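Long-range contacts in probable enoyl-CoA hydratase/isomerase (Mycobacterium abscessus, PDB 3SWX), which is probably an enoyl-CoA hydratase/isomerase of the crotonase superfamily, acting on acyl-CoA thioesters, although its exact reaction and substrate are not established: residues 119-123 and 148-154; 13-17 and 51-55. All coordinates share one frame; numbering follows the deposited sequence.

How the interactions relate
From the N terminus the chain runs along the edge strand 11-16 and turns back as strand 19-24. It then passes through helix 35-50. Interaction 2 closes this first loop, joining the end of the edge strand to the turn that leads into strand 56-61. The chain goes on through strands 56-61 and 105-109 into helix 116-123 and makes strands 126-130 and 134-136. Interaction 1 closes the second loop, where helix 150-158 packs beside helix 116-123. The two loops follow in series and neither nest nor cross. Their centres are about 25 Å apart, on opposite sides of the chain's centre: one contact is at the surface, the other is buried.

Interaction 1 (119-123 and 148-154); sequences ELALA and GGATIRF
Glu119 and Ala150 bring two helices of the crotonase fold together, 116-123 and the N-terminal end of 150-158. The short axes approach to 9.8 Å at 49°. In this family the start of the first helix supplies an oxyanion-hole N-H, so the contact probably lies beside the active site.

The tight part is at Glu119. Its CG lies anti to the carbonyl carbon (chi1 -71°), and the extended chain beyond carries the buried carboxylate to the turn before the second helix. Glu119 OE1 takes two backbone donors. The N-H of Ala150 reaches it nearly straight on the anti lone pair, N to OE1 3.0 Å at 167°. The N-H of Gly148 comes from above the carboxylate plane, N to OE1 2.7 Å. The two bonds hold the carboxylate against the start of the helix, where Gly149 is the N-cap residue. Gly148 has no side chain, which lets OE2 of Glu119 lie 3.4 Å from its CA. Trp94 and Pro146 also touch Glu119.

The contact becomes looser toward Leu122, Ala123 and Arg153, all partly exposed. Leu122 CD1 rests against Phe154 CB at 3.8 Å and also reaches over Ala150. The Phe154 ring itself continues toward helix 160-167, where it packs on Ala163, Trp166 and Met167. Arg153 runs out extended alongside the first helix. Its CD passes Leu122 O at 3.7 Å, and its NH1 lies 3.5 Å from Ala123 CB. The guanidinium is gripped mainly by the loop nearby: NH1 bonds to Trp94 O and NH2 to Gln95 O. One water bridges the two segments. It accepts from Arg153 NH1 at 2.7 Å and donates to Glu119 O and to Gly148 O.

Interaction 2 (13-17 and 51-55); sequences IRRDG and DTDLR
The Arg15 guanidinium has Leu54 over one face and Asp51 and Asp53 at its edge. Leu54 CD2 sits 3.6 Å above the plane, displaced from the centre of the group, and is nearest to Arg15 NH1 at 3.7 Å. The two side chains cross at about a right angle. Asp51 OD1 lies near the guanidinium plane and forms a salt bridge with NH2. The OD1 to NH2 distance of 2.5 Å is very short and the bond is bent, so its exact geometry is doubtful. The planes of the two groups are 55° apart. Asp53 CB approaches NH1 from the edge at 3.9 Å.

The turn probably holds the Asp51 carboxylate in place. Asp51 to Leu54 forms a type I beta turn, closed by Leu54 N to Asp51 O. A chi1 of -169° turns the Asp51 carboxylate away from its own N, and OD2 accepts the Asp53 N-H at 2.8 Å, an Asx turn. One carboxylate oxygen thus shapes the turn while the other meets Arg15.

This joins the end of edge strand 11-16 to the loop between helix 35-50 and strand 56-61. Leu54 packs inward on Leu20 and Tyr48. A crystal neighbour touches Arg15 and Asp53 and may influence their conformations. The exposed arginine suggests a bridge weakened by water. Asp53 OD2, 4.3 Å from Arg15 NH1, is beyond a salt bridge and probably adds a weaker attraction.

Interaction 1 (119-123 and 148-154)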
ATOM      1  N   GLU B 119      -7.698   3.683 -15.168  1.00 15.07           N
ATOM      2  CA  GLU B 119      -6.273   3.956 -15.258  1.00 14.72           C
ATOM      3  C   GLU B 119      -5.963   5.455 -15.262  1.00 15.09           C
ATOM      4  O   GLU B 119      -4.920   5.874 -14.733  1.00 14.68           O
ATOM      5  CB  GLU B 119      -5.691   3.212 -16.461  1.00 14.74           C
ATOM      6  CG  GLU B 119      -5.650   1.704 -16.205  1.00 14.88           C
ATOM      7  CD  GLU B 119      -5.197   0.894 -17.403  1.00 16.67           C
ATOM      8  OE1 GLU B 119      -4.272   0.073 -17.254  1.00 16.57           O
ATOM      9  OE2 GLU B 119      -5.764   1.090 -18.503  1.00 18.25           O
ATOM     10  N   LEU B 120      -6.882   6.263 -15.794  1.00 15.50           N
ATOM     11  CA  LEU B 120      -6.766   7.732 -15.692  1.00 15.67           C
ATOM     12  C   LEU B 120      -6.856   8.183 -14.258  1.00 15.10           C
ATOM     13  O   LEU B 120      -6.065   9.001 -13.811  1.00 14.98           O
ATOM     14  CB  LEU B 120      -7.872   8.435 -16.477  1.00 16.79           C
ATOM     15  CG  LEU B 120      -7.598   8.789 -17.920  1.00 17.99           C
ATOM     16  CD1 LEU B 120      -8.786   9.594 -18.506  1.00 19.04           C
ATOM     17  CD2 LEU B 120      -6.278   9.605 -18.012  1.00 17.54           C
ATOM     18  N   ALA B 121      -7.835   7.646 -13.535  1.00 14.95           N
ATOM     19  CA  ALA B 121      -7.993   7.949 -12.127  1.00 14.62           C
ATOM     20  C   ALA B 121      -6.769   7.502 -11.320  1.00 14.54           C
ATOM     21  O   ALA B 121      -6.313   8.223 -10.437  1.00 14.54           O
ATOM     22  CB  ALA B 121      -9.305   7.327 -11.564  1.00 14.69           C
ATOM     23  N   LEU B 122      -6.228   6.326 -11.617  1.00 14.52           N
ATOM     24  CA  LEU B 122      -5.015   5.875 -10.941  1.00 14.47           C
ATOM     25  C   LEU B 122      -3.780   6.726 -11.269  1.00 14.80           C
ATOM     26  O   LEU B 122      -2.833   6.758 -10.481  1.00 16.16           O
ATOM     27  CB  LEU B 122      -4.724   4.387 -11.239  1.00 14.78           C
ATOM     28  CG  LEU B 122      -5.637   3.318 -10.599  1.00 14.74           C
ATOM     29  CD1 LEU B 122      -5.365   1.945 -11.257  1.00 14.04           C
ATOM     30  CD2 LEU B 122      -5.445   3.233  -9.091  1.00 13.84           C
ATOM     31  N   ALA B 123      -3.757   7.374 -12.426  1.00 14.47           N
ATOM     32  CA  ALA B 123      -2.623   8.223 -12.811  1.00 14.74           C
ATOM     33  C   ALA B 123      -2.634   9.589 -12.087  1.00 14.99           C
ATOM     34  O   ALA B 123      -1.591  10.203 -11.935  1.00 15.07           O
ATOM     35  CB  ALA B 123      -2.598   8.425 -14.326  1.00 15.21           C
ATOM     36  N   GLY B 148      -2.585   0.442 -19.333  1.00 15.94           N
ATOM     37  CA  GLY B 148      -2.485   1.890 -19.025  1.00 14.96           C
ATOM     38  C   GLY B 148      -1.983   2.184 -17.617  1.00 14.60           C
ATOM     39  O   GLY B 148      -2.163   3.299 -17.095  1.00 13.55           O
ATOM     40  N   GLY B 149      -1.360   1.186 -16.987  1.00 14.45           N
ATOM     41  CA  GLY B 149      -0.805   1.340 -15.646  1.00 13.55           C
ATOM     42  C   GLY B 149      -1.528   0.662 -14.487  1.00 13.65           C
ATOM     43  O   GLY B 149      -0.976   0.625 -13.368  1.00 12.87           O
ATOM     44  N   ALA B 150      -2.739   0.129 -14.709  1.00 12.80           N
ATOM     45  CA  ALA B 150      -3.461  -0.566 -13.627  1.00 12.61           C
ATOM     46  C   ALA B 150      -2.603  -1.670 -13.012  1.00 12.51           C
ATOM     47  O   ALA B 150      -2.658  -1.906 -11.819  1.00 11.76           O
ATOM     48  CB  ALA B 150      -4.832  -1.176 -14.130  1.00 12.50           C
ATOM     49  N   THR B 151      -1.821  -2.367 -13.834  1.00 12.47           N
ATOM     50  CA  THR B 151      -1.027  -3.489 -13.332  1.00 12.68           C
ATOM     51  C   THR B 151      -0.003  -3.044 -12.296  1.00 12.54           C
ATOM     52  O   THR B 151       0.348  -3.821 -11.407  1.00 12.86           O
ATOM     53  CB  THR B 151      -0.302  -4.228 -14.452  1.00 13.01           C
ATOM     54  OG1 THR B 151       0.474  -3.297 -15.223  1.00 11.13           O
ATOM     55  CG2 THR B 151      -1.332  -4.974 -15.349  1.00 13.24           C
ATOM     56  N   ILE B 152       0.415  -1.785 -12.385  1.00 12.43           N
ATOM     57  CA  ILE B 152       1.412  -1.209 -11.494  1.00 12.29           C
ATOM     58  C   ILE B 152       0.716  -0.514 -10.315  1.00 11.99           C
ATOM     59  O   ILE B 152       1.026  -0.785  -9.160  1.00 11.32           O
ATOM     60  CB  ILE B 152       2.301  -0.173 -12.233  1.00 12.03           C
ATOM     61  CG1 ILE B 152       3.055  -0.842 -13.374  1.00 13.70           C
ATOM     62  CG2 ILE B 152       3.281   0.544 -11.241  1.00 12.52           C
ATOM     63  CD1 ILE B 152       3.596   0.129 -14.439  1.00 11.93           C
ATOM     64  N   ARG B 153      -0.252   0.348 -10.625  1.00 11.60           N
ATOM     65  CA  ARG B 153      -0.812   1.252  -9.634  1.00 11.71           C
ATOM     66  C   ARG B 153      -1.966   0.695  -8.831  1.00 11.46           C
ATOM     67  O   ARG B 153      -2.165   1.134  -7.726  1.00 10.47           O
ATOM     68  CB  ARG B 153      -1.245   2.557 -10.303  1.00 12.10           C
ATOM     69  CG  ARG B 153      -0.067   3.266 -10.967  1.00 14.61           C
ATOM     70  CD  ARG B 153      -0.504   4.320 -11.925  1.00 16.48           C
ATOM     71  NE  ARG B 153       0.673   4.966 -12.507  1.00 17.88           N
ATOM     72  CZ  ARG B 153       0.699   5.617 -13.664  1.00 16.76           C
ATOM     73  NH1 ARG B 153      -0.374   5.699 -14.420  1.00 15.56           N
ATOM     74  NH2 ARG B 153       1.834   6.151 -14.078  1.00 19.18           N
ATOM     75  N   PHE B 154      -2.755  -0.215  -9.402  1.00 11.68           N
ATOM     76  CA  PHE B 154      -3.934  -0.723  -8.717  1.00 12.33           C
ATOM     77  C   PHE B 154      -3.482  -1.583  -7.508  1.00 13.04           C
ATOM     78  O   PHE B 154      -3.949  -1.368  -6.385  1.00 12.43           O
ATOM     79  CB  PHE B 154      -4.833  -1.477  -9.715  1.00 13.04           C
ATOM     80  CG  PHE B 154      -6.308  -1.615  -9.320  1.00 12.57           C
ATOM     81  CD1 PHE B 154      -6.747  -1.522  -8.026  1.00 12.00           C
ATOM     82  CD2 PHE B 154      -7.233  -1.955 -10.299  1.00 11.02           C
ATOM     83  CE1 PHE B 154      -8.108  -1.717  -7.712  1.00 12.27           C
ATOM     84  CE2 PHE B 154      -8.570  -2.136 -10.002  1.00 13.51           C
ATOM     85  CZ  PHE B 154      -9.015  -2.009  -8.698  1.00 12.65           C
TER
HETATM   86  O   HOH W   1      -2.679   4.200 -14.435  1.00 10.88           O

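Interaction 2 (13-17 and 51-55)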
ATOM      1  N   ILE B  13     -12.587  23.037 -22.267  1.00 23.97           N
ATOM      2  CA  ILE B  13     -11.619  23.594 -21.357  1.00 24.71           C
ATOM      3  C   ILE B  13     -12.072  24.934 -20.784  1.00 24.55           C
ATOM      4  O   ILE B  13     -12.544  25.805 -21.514  1.00 24.45           O
ATOM      5  CB  ILE B  13     -10.238  23.719 -22.056  1.00 25.38           C
ATOM      6  CG1 ILE B  13      -9.667  22.301 -22.273  1.00 26.60           C
ATOM      7  CG2 ILE B  13      -9.291  24.599 -21.229  1.00 26.17           C
ATOM      8  CD1 ILE B  13      -8.174  22.204 -22.298  1.00 27.64           C
ATOM      9  N   ARG B  14     -11.922  25.083 -19.473  1.00 23.84           N
ATOM     10  CA  ARG B  14     -12.168  26.346 -18.811  1.00 24.38           C
ATOM     11  C   ARG B  14     -11.106  26.556 -17.760  1.00 24.08           C
ATOM     12  O   ARG B  14     -10.448  25.582 -17.343  1.00 22.62           O
ATOM     13  CB  ARG B  14     -13.540  26.344 -18.126  1.00 24.60           C
ATOM     14  CG  ARG B  14     -14.727  26.138 -19.048  1.00 26.83           C
ATOM     15  CD  ARG B  14     -15.979  25.850 -18.259  1.00 28.33           C
ATOM     16  NE  ARG B  14     -16.100  24.435 -17.913  1.00 28.92           N
ATOM     17  CZ  ARG B  14     -16.971  23.932 -17.036  1.00 30.16           C
ATOM     18  NH1 ARG B  14     -17.803  24.713 -16.370  1.00 30.91           N
ATOM     19  NH2 ARG B  14     -17.001  22.629 -16.812  1.00 30.28           N
ATOM     20  N   ARG B  15     -10.965  27.814 -17.333  1.00 24.05           N
ATOM     21  CA  ARG B  15     -10.083  28.207 -16.228  1.00 24.79           C
ATOM     22  C   ARG B  15     -10.865  28.878 -15.125  1.00 24.48           C
ATOM     23  O   ARG B  15     -11.684  29.755 -15.383  1.00 25.03           O
ATOM     24  CB  ARG B  15      -9.065  29.234 -16.683  1.00 26.06           C
ATOM     25  CG  ARG B  15      -7.951  28.729 -17.500  1.00 28.20           C
ATOM     26  CD  ARG B  15      -6.839  29.753 -17.480  1.00 31.85           C
ATOM     27  NE  ARG B  15      -5.749  29.369 -18.362  1.00 33.46           N
ATOM     28  CZ  ARG B  15      -4.486  29.772 -18.223  1.00 34.87           C
ATOM     29  NH1 ARG B  15      -4.113  30.571 -17.220  1.00 35.79           N
ATOM     30  NH2 ARG B  15      -3.588  29.362 -19.093  1.00 35.70           N
ATOM     31  N   ASP B  16     -10.581  28.479 -13.898  1.00 24.09           N
ATOM     32  CA  ASP B  16     -11.141  29.075 -12.712  1.00 24.19           C
ATOM     33  C   ASP B  16      -9.944  29.505 -11.877  1.00 23.85           C
ATOM     34  O   ASP B  16      -9.451  28.759 -11.003  1.00 22.55           O
ATOM     35  CB  ASP B  16     -12.013  28.034 -11.997  1.00 24.60           C
ATOM     36  CG  ASP B  16     -12.699  28.569 -10.754  1.00 25.60           C
ATOM     37  OD1 ASP B  16     -12.661  29.792 -10.517  1.00 24.97           O
ATOM     38  OD2 ASP B  16     -13.292  27.734 -10.025  1.00 26.56           O
ATOM     39  N   GLY B  17      -9.451  30.706 -12.192  1.00 23.71           N
ATOM     40  CA  GLY B  17      -8.251  31.264 -11.561  1.00 23.35           C
ATOM     41  C   GLY B  17      -7.019  30.418 -11.850  1.00 22.86           C
ATOM     42  O   GLY B  17      -6.639  30.220 -12.987  1.00 22.27           O
ATOM     43  N   ASP B  51       2.499  25.820 -18.170  1.00 28.44           N
ATOM     44  CA  ASP B  51       1.865  27.075 -17.805  1.00 28.35           C
ATOM     45  C   ASP B  51       2.025  27.400 -16.316  1.00 28.01           C
ATOM     46  O   ASP B  51       1.322  26.839 -15.460  1.00 26.95           O
ATOM     47  CB  ASP B  51       0.383  27.021 -18.142  1.00 28.71           C
ATOM     48  CG  ASP B  51      -0.276  28.375 -18.031  1.00 30.35           C
ATOM     49  OD1 ASP B  51      -1.254  28.617 -18.759  1.00 33.39           O
ATOM     50  OD2 ASP B  51       0.209  29.207 -17.241  1.00 30.93           O
ATOM     51  N   THR B  52       2.891  28.358 -16.004  1.00 27.85           N
ATOM     52  CA  THR B  52       3.195  28.671 -14.610  1.00 27.95           C
ATOM     53  C   THR B  52       2.048  29.404 -13.870  1.00 27.94           C
ATOM     54  O   THR B  52       2.104  29.575 -12.641  1.00 28.06           O
ATOM     55  CB  THR B  52       4.466  29.517 -14.515  1.00 28.50           C
ATOM     56  OG1 THR B  52       4.246  30.743 -15.201  1.00 29.68           O
ATOM     57  CG2 THR B  52       5.672  28.790 -15.148  1.00 28.64           C
ATOM     58  N   ASP B  53       1.022  29.845 -14.597  1.00 27.48           N
ATOM     59  CA  ASP B  53      -0.149  30.446 -13.956  1.00 27.34           C
ATOM     60  C   ASP B  53      -1.073  29.379 -13.351  1.00 25.67           C
ATOM     61  O   ASP B  53      -1.968  29.711 -12.568  1.00 25.70           O
ATOM     62  CB  ASP B  53      -0.973  31.265 -14.956  1.00 28.44           C
ATOM     63  CG  ASP B  53      -0.332  32.586 -15.318  1.00 31.50           C
ATOM     64  OD1 ASP B  53       0.611  33.032 -14.622  1.00 33.51           O
ATOM     65  OD2 ASP B  53      -0.795  33.188 -16.310  1.00 35.17           O
ATOM     66  N   LEU B  54      -0.876  28.116 -13.711  1.00 23.19           N
ATOM     67  CA  LEU B  54      -1.785  27.061 -13.281  1.00 21.83           C
ATOM     68  C   LEU B  54      -1.167  26.240 -12.157  1.00 20.48           C
ATOM     69  O   LEU B  54      -0.008  25.848 -12.229  1.00 20.25           O
ATOM     70  CB  LEU B  54      -2.189  26.192 -14.466  1.00 21.03           C
ATOM     71  CG  LEU B  54      -2.917  26.969 -15.570  1.00 20.97           C
ATOM     72  CD1 LEU B  54      -3.163  26.084 -16.810  1.00 16.83           C
ATOM     73  CD2 LEU B  54      -4.248  27.593 -15.064  1.00 18.59           C
ATOM     74  N   ARG B  55      -1.961  25.989 -11.124  1.00 19.49           N
ATOM     75  CA  ARG B  55      -1.488  25.326  -9.921  1.00 18.93           C
ATOM     76  C   ARG B  55      -2.123  23.955  -9.669  1.00 18.03           C
ATOM     77  O   ARG B  55      -1.648  23.221  -8.808  1.00 18.10           O
ATOM     78  CB  ARG B  55      -1.763  26.232  -8.713  1.00 19.21           C
ATOM     79  CG  ARG B  55      -1.060  27.588  -8.787  1.00 20.20           C
ATOM     80  CD  ARG B  55      -1.316  28.440  -7.556  1.00 19.52           C
ATOM     81  NE  ARG B  55      -0.473  29.638  -7.592  1.00 19.65           N
ATOM     82  CZ  ARG B  55      -0.291  30.478  -6.569  1.00 20.86           C
ATOM     83  NH1 ARG B  55      -0.887  30.277  -5.404  1.00 22.65           N
ATOM     84  NH2 ARG B  55       0.517  31.517  -6.699  1.00 21.19           N
TER